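Long-range contacts in putative alpha-L-fucosidase (PDB 3EYP), which probably hydrolyses alpha-L-fucosidic bonds as a family 29 glycoside hydrolase: residues Ala24-Gly29 with Leu294-Asp299; Leu73-Ala78 with Ala120-Gly125; Leu153-Gly158 with Arg186-Asp191; Ala204-Met209 with Pro251-Val256; Thr284-Asn289 with Gly420-Val425. All coordinates share one frame; numbering follows the deposited sequence.

Contact 1 (Ala24-Gly29 with Leu294-Asp299); sequences AFFHFG and LNFPPD
Ala24 and Phe25 pair in parallel with Leu294 and Asn295: Phe25 N donates to Leu294 O at 2.8 Å, and Phe296 N to Phe25 O at 3.0 Å. Beyond this short pairing no further backbone bond joins the two chains, and side chains take over. The carboxamide oxygen of Asn295 bridges to His27: OD1 accepts from the ring nitrogen ND1 at 2.8 Å and, weakly, from the backbone N at 3.1 Å. Ring and amide planes stand 86° apart, and the donor ND1 lies well above the amide plane. NE2 is hydrogen-bonded to a glycerol, probably from the crystallisation liquor, and the CE1 edge of the imidazole sits over the centre of the Phe25 ring. On the other face of the sheet the Phe26 ring turns its edge to a carbonyl, Phe26 CD1 to Phe296 O 3.2 Å. Its CE1 rests on CB of Phe296. Farther along, Phe28 CD1 packs on Pro298 CB at 3.7 Å, and one water donates to both His27 O and Pro298 O. This is the seam where the first and last strands of the TIM barrel meet, with His27 at the C-terminal strand ends, where such enzymes carry their active sites. Strand 70-76 flanks strand 22-26 on its other edge, and helices 56-65 and 306-323 pack against Phe296.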
# COMPACT_ATOMS: atom_id res chain seq x y z
N ALA A 24 3.60 -4.55 5.59
CA ALA A 24 4.38 -5.76 5.27
C ALA A 24 3.54 -6.96 4.84
O ALA A 24 2.47 -7.18 5.32
CB ALA A 24 5.32 -6.15 6.41
N PHE A 25 4.08 -7.73 3.88
CA PHE A 25 3.51 -9.02 3.50
C PHE A 25 4.50 -10.04 4.06
O PHE A 25 5.67 -9.78 4.12
CB PHE A 25 3.55 -9.20 1.97
CG PHE A 25 2.23 -9.56 1.33
CD1 PHE A 25 1.21 -10.18 2.03
CD2 PHE A 25 2.05 -9.29 -0.04
CE1 PHE A 25 0.08 -10.51 1.42
CE2 PHE A 25 0.89 -9.63 -0.66
CZ PHE A 25 -0.11 -10.22 0.05
N PHE A 26 3.98 -11.15 4.53
CA PHE A 26 4.78 -12.26 5.05
C PHE A 26 4.27 -13.52 4.39
O PHE A 26 3.27 -14.11 4.82
CB PHE A 26 4.67 -12.43 6.56
CG PHE A 26 5.34 -11.32 7.36
CD1 PHE A 26 6.62 -10.98 7.13
CD2 PHE A 26 4.64 -10.66 8.35
CE1 PHE A 26 7.22 -9.99 7.83
CE2 PHE A 26 5.24 -9.66 9.07
CZ PHE A 26 6.51 -9.30 8.80
N HIS A 27 4.95 -13.90 3.31
CA HIS A 27 4.63 -15.12 2.58
C HIS A 27 5.45 -16.28 3.19
O HIS A 27 6.67 -16.34 3.06
CB HIS A 27 4.96 -15.02 1.09
CG HIS A 27 3.88 -14.40 0.27
ND1 HIS A 27 3.56 -13.07 0.39
CD2 HIS A 27 3.01 -14.93 -0.63
CE1 HIS A 27 2.55 -12.80 -0.41
NE2 HIS A 27 2.20 -13.90 -1.05
N PHE A 28 4.72 -17.13 3.88
CA PHE A 28 5.28 -18.23 4.67
C PHE A 28 4.27 -19.37 4.74
O PHE A 28 3.04 -19.17 4.90
CB PHE A 28 5.62 -17.71 6.06
CG PHE A 28 6.23 -18.73 7.01
CD1 PHE A 28 7.52 -19.25 6.78
CD2 PHE A 28 5.59 -19.00 8.22
CE1 PHE A 28 8.11 -20.10 7.68
CE2 PHE A 28 6.17 -19.88 9.16
CZ PHE A 28 7.41 -20.43 8.91
N GLY A 29 4.80 -20.55 4.60
CA GLY A 29 3.98 -21.74 4.69
C GLY A 29 4.70 -22.99 4.28
O GLY A 29 5.91 -23.11 4.37
N LEU A 294 4.93 -4.55 0.86
CA LEU A 294 6.23 -5.14 0.62
C LEU A 294 6.39 -6.43 1.36
O LEU A 294 6.28 -6.48 2.58
CB LEU A 294 7.35 -4.19 1.10
CG LEU A 294 8.81 -4.51 0.83
CD1 LEU A 294 9.12 -4.65 -0.69
CD2 LEU A 294 9.72 -3.38 1.48
N ASN A 295 6.71 -7.45 0.57
CA ASN A 295 6.89 -8.84 1.06
C ASN A 295 8.29 -9.19 1.53
O ASN A 295 9.28 -9.03 0.81
CB ASN A 295 6.43 -9.84 -0.00
CG ASN A 295 6.65 -11.27 0.42
OD1 ASN A 295 5.91 -11.80 1.25
ND2 ASN A 295 7.65 -11.90 -0.17
N PHE A 296 8.33 -9.64 2.80
CA PHE A 296 9.50 -10.25 3.44
C PHE A 296 9.17 -11.73 3.70
O PHE A 296 8.31 -12.01 4.56
CB PHE A 296 9.77 -9.64 4.83
CG PHE A 296 9.98 -8.14 4.83
CD1 PHE A 296 11.24 -7.62 4.92
CD2 PHE A 296 8.91 -7.27 4.72
CE1 PHE A 296 11.48 -6.25 4.94
CE2 PHE A 296 9.12 -5.90 4.71
CZ PHE A 296 10.42 -5.38 4.83
N PRO A 297 9.79 -12.69 2.95
CA PRO A 297 9.49 -14.11 3.20
C PRO A 297 10.39 -14.76 4.28
O PRO A 297 11.61 -14.76 4.16
CB PRO A 297 9.73 -14.75 1.80
CG PRO A 297 10.86 -13.96 1.25
CD PRO A 297 10.51 -12.52 1.68
N PRO A 298 9.79 -15.21 5.40
CA PRO A 298 10.58 -15.90 6.42
C PRO A 298 11.18 -17.19 5.87
O PRO A 298 10.63 -17.86 4.99
CB PRO A 298 9.56 -16.20 7.50
CG PRO A 298 8.39 -15.22 7.22
CD PRO A 298 8.38 -15.14 5.77
N ASP A 299 12.32 -17.53 6.44
CA ASP A 299 13.04 -18.72 6.07
C ASP A 299 12.58 -19.97 6.81
O ASP A 299 11.59 -20.00 7.50
CB ASP A 299 14.55 -18.49 6.19
CG ASP A 299 15.06 -18.57 7.58
OD1 ASP A 299 14.19 -18.50 8.49
OD2 ASP A 299 16.31 -18.76 7.74
O HOH W 1 8.72 -18.10 2.93

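Contact 2 (Leu73-Ala78 with Ala120-Gly125); sequences LTAKHA and AGIYLG
Tyr123 meets Thr74 and His77 at once. Methyl CG2 of Thr74 lies over one ring face, 4.2 Å from the centroid, the two side chains running the same way. The His77 ring is nearly parallel to the phenol, planes 16° apart, but displaced along its own plane with little ring on ring, its CD2 3.2 Å from Tyr123 OH. A water near the plane of the Tyr123 ring donates to OH (2.8 Å) and sits over a face of the His77 ring. Thr74 and Tyr123 lie on neighbouring parallel strands of a TIM barrel, where a beta bulge at Ala75 shifts the register: Tyr123 O receives weak bonds from both Ala75 N and Lys76 N. Past the bulge Gly125 N bonds to Lys76 O (2.9 Å). The Lys76 chain turns at chi3 (82°) so that NZ reaches Gly125 O at 3.0 Å in the carbonyl plane; Asp128 is its salt-bridge partner. Farther out, Asp166 binds the Tyr123 hydroxyl, Phe28 N the hydroxyl of Thr74, and glycerol NE2 of His77.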
# COMPACT_ATOMS: atom_id res chain seq x y z
N LEU A 73 -0.18 -11.56 7.00
CA LEU A 73 0.35 -12.95 6.90
C LEU A 73 -0.44 -13.85 5.96
O LEU A 73 -1.67 -13.87 5.97
CB LEU A 73 0.33 -13.60 8.29
CG LEU A 73 0.74 -15.11 8.34
CD1 LEU A 73 2.21 -15.25 8.08
CD2 LEU A 73 0.39 -15.61 9.77
N THR A 74 0.26 -14.64 5.17
CA THR A 74 -0.41 -15.71 4.42
C THR A 74 -0.90 -16.86 5.33
O THR A 74 -0.19 -17.85 5.52
CB THR A 74 0.48 -16.31 3.30
OG1 THR A 74 1.67 -16.91 3.88
CG2 THR A 74 0.86 -15.24 2.27
N ALA A 75 -2.10 -16.71 5.86
CA ALA A 75 -2.66 -17.73 6.74
C ALA A 75 -2.93 -19.02 5.92
O ALA A 75 -2.81 -20.15 6.43
CB ALA A 75 -3.96 -17.23 7.48
N LYS A 76 -3.16 -18.83 4.62
CA LYS A 76 -3.39 -19.95 3.67
C LYS A 76 -3.17 -19.45 2.25
O LYS A 76 -3.83 -18.55 1.78
CB LYS A 76 -4.77 -20.58 3.81
CG LYS A 76 -4.98 -21.91 2.95
CD LYS A 76 -6.45 -22.17 2.72
CE LYS A 76 -6.97 -21.29 1.49
NZ LYS A 76 -8.39 -21.44 1.32
N HIS A 77 -2.18 -20.01 1.63
CA HIS A 77 -1.91 -19.74 0.19
C HIS A 77 -2.65 -20.75 -0.65
O HIS A 77 -3.38 -21.59 -0.13
CB HIS A 77 -0.43 -19.68 -0.09
CG HIS A 77 -0.05 -18.78 -1.25
ND1 HIS A 77 0.39 -19.27 -2.46
CD2 HIS A 77 -0.03 -17.43 -1.36
CE1 HIS A 77 0.67 -18.25 -3.27
NE2 HIS A 77 0.45 -17.12 -2.61
N ALA A 78 -2.51 -20.65 -1.98
CA ALA A 78 -3.31 -21.49 -2.86
C ALA A 78 -3.06 -23.02 -2.66
O ALA A 78 -3.89 -23.88 -3.05
CB ALA A 78 -3.15 -21.09 -4.37
N ALA A 120 -2.60 -6.03 12.48
CA ALA A 120 -2.56 -7.39 11.88
C ALA A 120 -3.53 -7.50 10.73
O ALA A 120 -4.63 -6.96 10.75
CB ALA A 120 -2.89 -8.49 12.92
N GLY A 121 -3.08 -8.19 9.70
CA GLY A 121 -3.94 -8.56 8.59
C GLY A 121 -3.73 -10.00 8.17
O GLY A 121 -2.73 -10.64 8.52
N ILE A 122 -4.69 -10.46 7.41
CA ILE A 122 -4.80 -11.82 6.95
C ILE A 122 -5.02 -11.99 5.45
O ILE A 122 -5.92 -11.38 4.84
CB ILE A 122 -5.99 -12.53 7.64
CG1 ILE A 122 -5.85 -12.60 9.18
CG2 ILE A 122 -6.17 -13.87 7.09
CD1 ILE A 122 -4.57 -13.42 9.67
N TYR A 123 -4.15 -12.80 4.87
CA TYR A 123 -4.29 -13.30 3.48
C TYR A 123 -4.82 -14.75 3.61
O TYR A 123 -4.19 -15.61 4.21
CB TYR A 123 -2.93 -13.21 2.79
CG TYR A 123 -2.79 -13.85 1.40
CD1 TYR A 123 -2.34 -13.09 0.33
CD2 TYR A 123 -3.09 -15.19 1.18
CE1 TYR A 123 -2.17 -13.65 -0.92
CE2 TYR A 123 -2.96 -15.75 -0.08
CZ TYR A 123 -2.48 -14.98 -1.13
OH TYR A 123 -2.33 -15.52 -2.40
N LEU A 124 -6.01 -14.95 3.08
CA LEU A 124 -6.70 -16.27 3.08
C LEU A 124 -7.16 -16.59 1.66
O LEU A 124 -8.15 -16.07 1.19
CB LEU A 124 -7.91 -16.27 4.01
CG LEU A 124 -8.67 -17.57 4.29
CD1 LEU A 124 -7.76 -18.61 5.03
CD2 LEU A 124 -9.91 -17.26 5.05
N GLY A 125 -6.36 -17.44 1.01
CA GLY A 125 -6.38 -17.68 -0.44
C GLY A 125 -7.72 -18.13 -0.98
O GLY A 125 -8.21 -19.19 -0.61
O HOH W 2 -2.70 -18.12 -3.34

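Contact 3 (Leu153-Gly158 with Arg186-Asp191); sequences LMSDYG and REKQPD
Gln189 lays its CG against the sulfur of Met154, CG to SD 3.7 Å, the two side chains crossing at a slant. The bend at chi2 (-68°) folds its carboxamide back, and NE2 then grips two backbone carbonyls of segment 153-158: Met154 O at 2.8 Å and Gly158 O at 3.1 Å. The first bond comes from above the carbonyl plane; the second runs closer to its plane but is less straight at hydrogen, 138°. The amide thus spans the last turn of helix 139-155 and the loop after it, while OE1 takes the N-H of Ile160. Two neighbouring barrel helices, 139-155 and 175-188, meet here at their C-terminal ends, around the chain that leads into strand 162-164, so that a single glutamine ties the end of one helix to the loop after the other. On the solvent side the Lys188 chain runs extended beside Met154 CB, then bends at chi4 (-86°), which carries NZ to Ser155 OG at 2.8 Å. That hydroxyl is also hydrogen-bonded to Gly151 O within its own helix. A water donates to Met154 O and to Lys188 O, a further link between the two helix ends. Ile160, in the loop that follows, packs against Met154.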
# COMPACT_ATOMS: atom_id res chain seq x y z
N LEU A 153 -10.93 -16.92 11.76
CA LEU A 153 -9.83 -15.92 11.69
C LEU A 153 -10.30 -14.52 12.04
O LEU A 153 -9.52 -13.64 12.52
CB LEU A 153 -9.17 -15.93 10.27
CG LEU A 153 -8.35 -17.20 10.01
CD1 LEU A 153 -7.81 -17.32 8.59
CD2 LEU A 153 -7.26 -17.35 11.01
N MET A 154 -11.59 -14.30 11.81
CA MET A 154 -12.22 -12.96 12.04
C MET A 154 -12.82 -12.82 13.44
O MET A 154 -13.24 -11.72 13.86
CB MET A 154 -13.32 -12.66 11.00
CG MET A 154 -12.84 -12.34 9.54
SD MET A 154 -11.54 -11.10 9.25
CE MET A 154 -10.20 -12.25 8.91
N SER A 155 -12.83 -13.95 14.15
CA SER A 155 -13.42 -14.04 15.49
C SER A 155 -12.42 -14.22 16.61
O SER A 155 -12.61 -13.71 17.71
CB SER A 155 -14.45 -15.18 15.56
OG SER A 155 -15.54 -15.03 14.67
N ASP A 156 -11.41 -15.04 16.40
CA ASP A 156 -10.67 -15.58 17.55
C ASP A 156 -9.22 -15.08 17.63
O ASP A 156 -8.45 -15.52 18.47
CB ASP A 156 -10.66 -17.13 17.55
CG ASP A 156 -12.07 -17.75 17.58
OD1 ASP A 156 -12.98 -17.20 18.25
OD2 ASP A 156 -12.27 -18.79 16.90
N TYR A 157 -8.88 -14.18 16.73
CA TYR A 157 -7.49 -13.76 16.56
C TYR A 157 -7.24 -12.28 16.68
O TYR A 157 -6.29 -11.71 16.14
CB TYR A 157 -6.98 -14.32 15.20
CG TYR A 157 -6.73 -15.80 15.27
CD1 TYR A 157 -5.51 -16.30 15.64
CD2 TYR A 157 -7.77 -16.71 15.02
CE1 TYR A 157 -5.30 -17.67 15.74
CE2 TYR A 157 -7.54 -18.04 15.09
CZ TYR A 157 -6.31 -18.52 15.45
OH TYR A 157 -6.10 -19.90 15.55
N GLY A 158 -8.13 -11.62 17.42
CA GLY A 158 -7.97 -10.19 17.70
C GLY A 158 -8.43 -9.28 16.56
O GLY A 158 -9.13 -9.67 15.71
N ARG A 186 -17.26 -7.96 7.45
CA ARG A 186 -17.79 -6.62 7.74
C ARG A 186 -18.45 -6.64 9.13
O ARG A 186 -18.32 -5.72 9.94
CB ARG A 186 -18.77 -6.23 6.64
CG ARG A 186 -18.95 -4.76 6.39
CD ARG A 186 -17.83 -4.14 5.53
NE ARG A 186 -16.68 -4.08 6.39
CZ ARG A 186 -15.42 -4.05 5.99
NH1 ARG A 186 -15.09 -3.97 4.69
NH2 ARG A 186 -14.50 -4.04 6.91
N GLU A 187 -19.15 -7.73 9.42
CA GLU A 187 -19.81 -7.87 10.72
C GLU A 187 -18.84 -8.02 11.88
O GLU A 187 -18.92 -7.35 12.91
CB GLU A 187 -20.82 -9.02 10.70
CG GLU A 187 -21.25 -9.41 12.11
CD GLU A 187 -22.29 -10.49 12.13
OE1 GLU A 187 -21.95 -11.64 12.50
OE2 GLU A 187 -23.46 -10.19 11.78
N LYS A 188 -17.85 -8.86 11.68
CA LYS A 188 -16.97 -9.20 12.78
C LYS A 188 -15.85 -8.21 12.97
O LYS A 188 -15.34 -8.06 14.05
CB LYS A 188 -16.38 -10.60 12.58
CG LYS A 188 -17.47 -11.66 12.64
CD LYS A 188 -16.90 -13.06 12.68
CE LYS A 188 -18.00 -14.09 12.95
NZ LYS A 188 -18.22 -14.24 14.44
N GLN A 189 -15.46 -7.59 11.87
CA GLN A 189 -14.29 -6.69 11.80
C GLN A 189 -14.61 -5.39 11.03
O GLN A 189 -14.16 -5.19 9.88
CB GLN A 189 -13.14 -7.43 11.10
CG GLN A 189 -12.63 -8.69 11.87
CD GLN A 189 -11.93 -8.34 13.17
OE1 GLN A 189 -11.55 -7.18 13.39
NE2 GLN A 189 -11.67 -9.37 14.03
N PRO A 190 -15.36 -4.49 11.66
CA PRO A 190 -15.86 -3.39 10.84
C PRO A 190 -14.76 -2.44 10.32
O PRO A 190 -14.98 -1.71 9.37
CB PRO A 190 -16.88 -2.69 11.76
CG PRO A 190 -16.76 -3.32 13.11
CD PRO A 190 -15.96 -4.56 13.00
N ASP A 191 -13.57 -2.50 10.88
CA ASP A 191 -12.50 -1.61 10.43
C ASP A 191 -11.59 -2.30 9.40
O ASP A 191 -10.59 -1.75 8.94
CB ASP A 191 -11.67 -1.12 11.60
CG ASP A 191 -12.37 0.01 12.39
OD1 ASP A 191 -13.48 0.45 12.01
OD2 ASP A 191 -11.77 0.45 13.39
O HOH W 3 -14.66 -10.14 16.07

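Contact 4 (Ala204-Met209 with Pro251-Val256); sequences ADVRWM and PAETDV
Arg207 and Pro251 open a two-bond backbone bridge: Arg207 N donates to Pro251 O at 2.8 Å, and Glu253 N donates to Arg207 O at the same length, almost in line with the carbonyl. The guanidinium spreads one face over Ala252 CB, while its nitrogens donate to three backbone carbonyls: NH1 to Ile250, NE to Leu239 and NH2 to Trp221. This charged group is thus buried with carbonyl oxygens around it. The bridge pins the loop after barrel strand 193-195 to the chain entering strand 253-257, the two end strands of the parallel barrel sheet as this chain's pairing runs. Trp208 NE1 gives a weak bond to Asp255 OD1 (3.0 Å), ring and carboxylate planes 72° apart; OD2 of that carboxylate binds glycerol. Met209, bent at chi2 and chi3, reaches across Thr254, CE to CG2 3.6 Å. Both carboxylate oxygens of Glu253 are held by indoles, OE1 by Trp17 and OE2 by Trp164, and Thr254 OG1 pairs with Ser290 OG.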
# COMPACT_ATOMS: atom_id res chain seq x y z
N ALA A 204 -14.71 -4.63 -2.55
CA ALA A 204 -13.33 -4.18 -2.39
C ALA A 204 -13.29 -2.78 -1.81
O ALA A 204 -14.05 -1.89 -2.24
CB ALA A 204 -12.63 -4.19 -3.78
N ASP A 205 -12.38 -2.58 -0.88
CA ASP A 205 -12.02 -1.27 -0.35
C ASP A 205 -10.86 -0.70 -1.15
O ASP A 205 -10.76 0.52 -1.39
CB ASP A 205 -11.66 -1.35 1.13
CG ASP A 205 -12.85 -1.67 1.97
OD1 ASP A 205 -13.90 -1.00 1.87
OD2 ASP A 205 -12.74 -2.59 2.76
N VAL A 206 -9.97 -1.61 -1.51
CA VAL A 206 -8.77 -1.28 -2.31
C VAL A 206 -8.60 -2.27 -3.43
O VAL A 206 -9.05 -3.44 -3.36
CB VAL A 206 -7.53 -1.13 -1.42
CG1 VAL A 206 -7.81 -0.11 -0.27
CG2 VAL A 206 -7.05 -2.50 -0.82
N ARG A 207 -7.93 -1.81 -4.48
CA ARG A 207 -7.73 -2.62 -5.67
C ARG A 207 -6.28 -2.97 -5.94
O ARG A 207 -5.35 -2.31 -5.47
CB ARG A 207 -8.25 -1.84 -6.91
CG ARG A 207 -7.45 -0.55 -7.26
CD ARG A 207 -7.99 0.17 -8.56
NE ARG A 207 -7.00 1.05 -9.18
CZ ARG A 207 -7.00 2.38 -9.10
NH1 ARG A 207 -7.85 3.02 -8.32
NH2 ARG A 207 -6.04 3.09 -9.71
N TRP A 208 -6.12 -3.95 -6.81
CA TRP A 208 -4.84 -4.20 -7.48
C TRP A 208 -4.52 -3.15 -8.57
O TRP A 208 -5.38 -2.49 -9.11
CB TRP A 208 -4.80 -5.60 -8.09
CG TRP A 208 -3.43 -6.04 -8.46
CD1 TRP A 208 -2.28 -5.87 -7.74
CD2 TRP A 208 -3.08 -6.78 -9.63
NE1 TRP A 208 -1.23 -6.45 -8.42
CE2 TRP A 208 -1.70 -7.03 -9.57
CE3 TRP A 208 -3.81 -7.26 -10.72
CZ2 TRP A 208 -1.03 -7.75 -10.57
CZ3 TRP A 208 -3.16 -7.99 -11.70
CH2 TRP A 208 -1.79 -8.23 -11.62
N MET A 209 -3.24 -3.05 -8.90
CA MET A 209 -2.81 -2.04 -9.84
C MET A 209 -2.13 -2.60 -11.07
O MET A 209 -1.40 -1.92 -11.74
CB MET A 209 -1.92 -0.98 -9.19
CG MET A 209 -1.14 -1.48 -8.06
SD MET A 209 0.05 -2.77 -8.38
CE MET A 209 1.33 -1.80 -9.16
N PRO A 251 -9.02 2.82 -4.08
CA PRO A 251 -7.68 3.17 -4.41
C PRO A 251 -6.76 1.96 -4.62
O PRO A 251 -7.04 0.87 -4.14
CB PRO A 251 -7.19 3.99 -3.21
CG PRO A 251 -8.19 3.85 -2.17
CD PRO A 251 -9.41 3.21 -2.72
N ALA A 252 -5.72 2.18 -5.37
CA ALA A 252 -4.71 1.15 -5.67
C ALA A 252 -3.81 0.82 -4.50
O ALA A 252 -3.19 1.69 -3.85
CB ALA A 252 -3.84 1.55 -6.89
N GLU A 253 -3.63 -0.49 -4.32
CA GLU A 253 -2.59 -1.02 -3.41
C GLU A 253 -1.48 -1.75 -4.20
O GLU A 253 -1.73 -2.62 -4.99
CB GLU A 253 -3.23 -1.96 -2.39
CG GLU A 253 -2.31 -2.29 -1.16
CD GLU A 253 -2.91 -3.40 -0.32
OE1 GLU A 253 -3.49 -3.13 0.74
OE2 GLU A 253 -2.86 -4.54 -0.75
N THR A 254 -0.23 -1.29 -4.04
CA THR A 254 0.87 -1.74 -4.84
C THR A 254 1.69 -2.79 -4.09
O THR A 254 2.32 -2.49 -3.09
CB THR A 254 1.83 -0.55 -5.22
OG1 THR A 254 1.04 0.45 -5.90
CG2 THR A 254 2.96 -0.98 -6.11
N ASP A 255 1.67 -3.98 -4.63
CA ASP A 255 2.35 -5.15 -3.97
C ASP A 255 3.58 -5.60 -4.68
O ASP A 255 3.60 -5.66 -5.89
CB ASP A 255 1.41 -6.32 -3.76
CG ASP A 255 0.96 -7.00 -5.03
OD1 ASP A 255 0.60 -6.31 -6.02
OD2 ASP A 255 0.91 -8.26 -5.00
N VAL A 256 4.63 -5.91 -3.90
CA VAL A 256 5.88 -6.34 -4.49
C VAL A 256 6.71 -7.08 -3.44
O VAL A 256 6.57 -6.88 -2.23
CB VAL A 256 6.66 -5.11 -5.08
CG1 VAL A 256 7.01 -4.11 -3.97
CG2 VAL A 256 7.89 -5.50 -5.82

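Contact 5 (Thr284-Asn289 with Gly420-Val425); sequences TSVGRN and GHKWIV
Gly287 and Trp423 bring the backbones close: Gly287 O, within a type I turn from Ser285 to Arg288, accepts Ile424 N at 3.0 Å, and Asn289 N gives a weak bond to Lys422 O. The Trp423 indole lies flat beneath the turn. Arg288 CA sits over the six-membered ring, 3.5 Å from its centroid, and Gly287 O stands over the same ring system; Arg288 CB and CG run on along CH2 and CZ2. Asn289 turns its OD1 to His421 N, 2.9 Å and nearly straight at 175°, the donor above the amide plane, while ND2 goes to Cys220 O. The methylenes of Lys422 lie beside Val286 CG1, CE to CG1 3.7 Å, and its NZ forms a salt bridge with Glu384. Gly287, with no side chain, lets its CA lie against Ile424 CB, CG1 and CD1. Two backbone bonds and one from the Asn289 amide join barrel to F5/8 type C domain, so a buried, specific junction rather than a loose tether seems likely.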
# COMPACT_ATOMS: atom_id res chain seq x y z
N THR A 284 7.18 5.27 -6.58
CA THR A 284 6.18 4.84 -7.57
C THR A 284 5.03 4.07 -6.99
O THR A 284 4.24 3.50 -7.71
CB THR A 284 6.81 4.04 -8.77
OG1 THR A 284 7.39 2.82 -8.27
CG2 THR A 284 7.86 4.87 -9.44
N SER A 285 4.89 4.19 -5.67
CA SER A 285 3.74 3.65 -4.93
C SER A 285 3.20 4.65 -3.94
O SER A 285 2.23 5.35 -4.19
CB SER A 285 4.10 2.32 -4.17
OG SER A 285 5.26 2.49 -3.34
N VAL A 286 3.89 4.74 -2.83
CA VAL A 286 3.54 5.75 -1.86
C VAL A 286 3.55 7.16 -2.54
O VAL A 286 2.71 8.01 -2.26
CB VAL A 286 4.44 5.69 -0.55
CG1 VAL A 286 4.10 6.88 0.38
CG2 VAL A 286 4.31 4.32 0.21
N GLY A 287 4.50 7.39 -3.45
CA GLY A 287 4.62 8.69 -4.10
C GLY A 287 3.79 8.84 -5.39
O GLY A 287 4.02 9.74 -6.16
N ARG A 288 2.88 7.89 -5.63
CA ARG A 288 1.90 7.97 -6.68
C ARG A 288 0.52 7.57 -6.20
O ARG A 288 -0.15 6.71 -6.76
CB ARG A 288 2.29 7.09 -7.91
CG ARG A 288 3.60 7.42 -8.58
CD ARG A 288 3.82 6.51 -9.82
NE ARG A 288 4.97 6.99 -10.57
CZ ARG A 288 5.44 6.41 -11.66
NH1 ARG A 288 4.88 5.31 -12.12
NH2 ARG A 288 6.48 6.94 -12.29
N ASN A 289 0.13 8.14 -5.08
CA ASN A 289 -1.24 8.09 -4.61
C ASN A 289 -1.73 6.67 -4.29
O ASN A 289 -2.88 6.31 -4.51
CB ASN A 289 -2.20 8.81 -5.57
CG ASN A 289 -3.60 8.95 -5.01
OD1 ASN A 289 -3.76 9.15 -3.81
ND2 ASN A 289 -4.62 8.87 -5.86
N GLY A 420 -3.79 13.58 -5.18
CA GLY A 420 -4.30 12.71 -4.14
C GLY A 420 -3.53 12.74 -2.82
O GLY A 420 -3.13 13.80 -2.29
N HIS A 421 -3.30 11.55 -2.29
CA HIS A 421 -2.73 11.40 -0.95
C HIS A 421 -1.36 11.95 -0.84
O HIS A 421 -0.97 12.61 0.12
CB HIS A 421 -2.72 9.88 -0.52
CG HIS A 421 -2.14 9.66 0.84
ND1 HIS A 421 -0.96 8.99 1.03
CD2 HIS A 421 -2.56 10.06 2.07
CE1 HIS A 421 -0.69 8.95 2.33
NE2 HIS A 421 -1.65 9.58 2.98
N LYS A 422 -0.59 11.67 -1.86
CA LYS A 422 0.82 12.06 -1.89
C LYS A 422 1.31 11.85 -3.31
O LYS A 422 0.93 10.89 -3.97
CB LYS A 422 1.65 11.20 -0.94
CG LYS A 422 3.08 11.71 -0.73
CD LYS A 422 3.93 10.67 0.11
CE LYS A 422 3.27 10.39 1.39
NZ LYS A 422 3.64 11.36 2.49
N TRP A 423 2.09 12.82 -3.79
CA TRP A 423 2.77 12.68 -5.05
C TRP A 423 4.18 13.20 -4.86
O TRP A 423 4.39 14.33 -4.39
CB TRP A 423 2.05 13.40 -6.21
CG TRP A 423 2.36 12.71 -7.48
CD1 TRP A 423 3.49 12.84 -8.22
CD2 TRP A 423 1.61 11.67 -8.06
NE1 TRP A 423 3.46 11.97 -9.30
CE2 TRP A 423 2.31 11.23 -9.21
CE3 TRP A 423 0.41 11.05 -7.73
CZ2 TRP A 423 1.85 10.21 -10.01
CZ3 TRP A 423 -0.08 10.03 -8.60
CH2 TRP A 423 0.65 9.62 -9.67
N ILE A 424 5.14 12.33 -5.16
CA ILE A 424 6.57 12.72 -5.08
C ILE A 424 7.14 12.86 -6.45
O ILE A 424 6.82 12.08 -7.35
CB ILE A 424 7.39 11.62 -4.31
CG1 ILE A 424 6.92 11.54 -2.83
CG2 ILE A 424 8.94 11.85 -4.47
CD1 ILE A 424 7.42 10.29 -2.08
N VAL A 425 7.99 13.85 -6.62
CA VAL A 425 8.74 13.98 -7.86
C VAL A 425 10.22 14.08 -7.52
O VAL A 425 10.61 14.74 -6.55
CB VAL A 425 8.28 15.21 -8.70
CG1 VAL A 425 9.34 15.53 -9.79
CG2 VAL A 425 6.90 14.91 -9.32
O HOH W 4 0.10 7.87 -1.21

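In the fold
Contacts 1, 2 and 4 all reach the parallel sheet of the TIM barrel, with centres 10 to 18 Å apart. Contact 1 pairs strands 22-26 and 291-295; contact 2 pairs 70-76 with 119-124 one step along, and Thr74 meets Phe28 between them. Contact 4 lies on the other side, where Val256 O probably accepts from Asn295 N. Contact 3 joins outer helices, Leu153 packing on Ala75 and Leu124 of contact 2. Along the chain, contacts 2, 3 and 4 follow in series within the span that contact 1 closes, so the first and last strands of the barrel meet there. Contact 5, about 14 Å from contact 4 between centres, crosses contact 1 in sequence and fastens the barrel to the C-terminal domain.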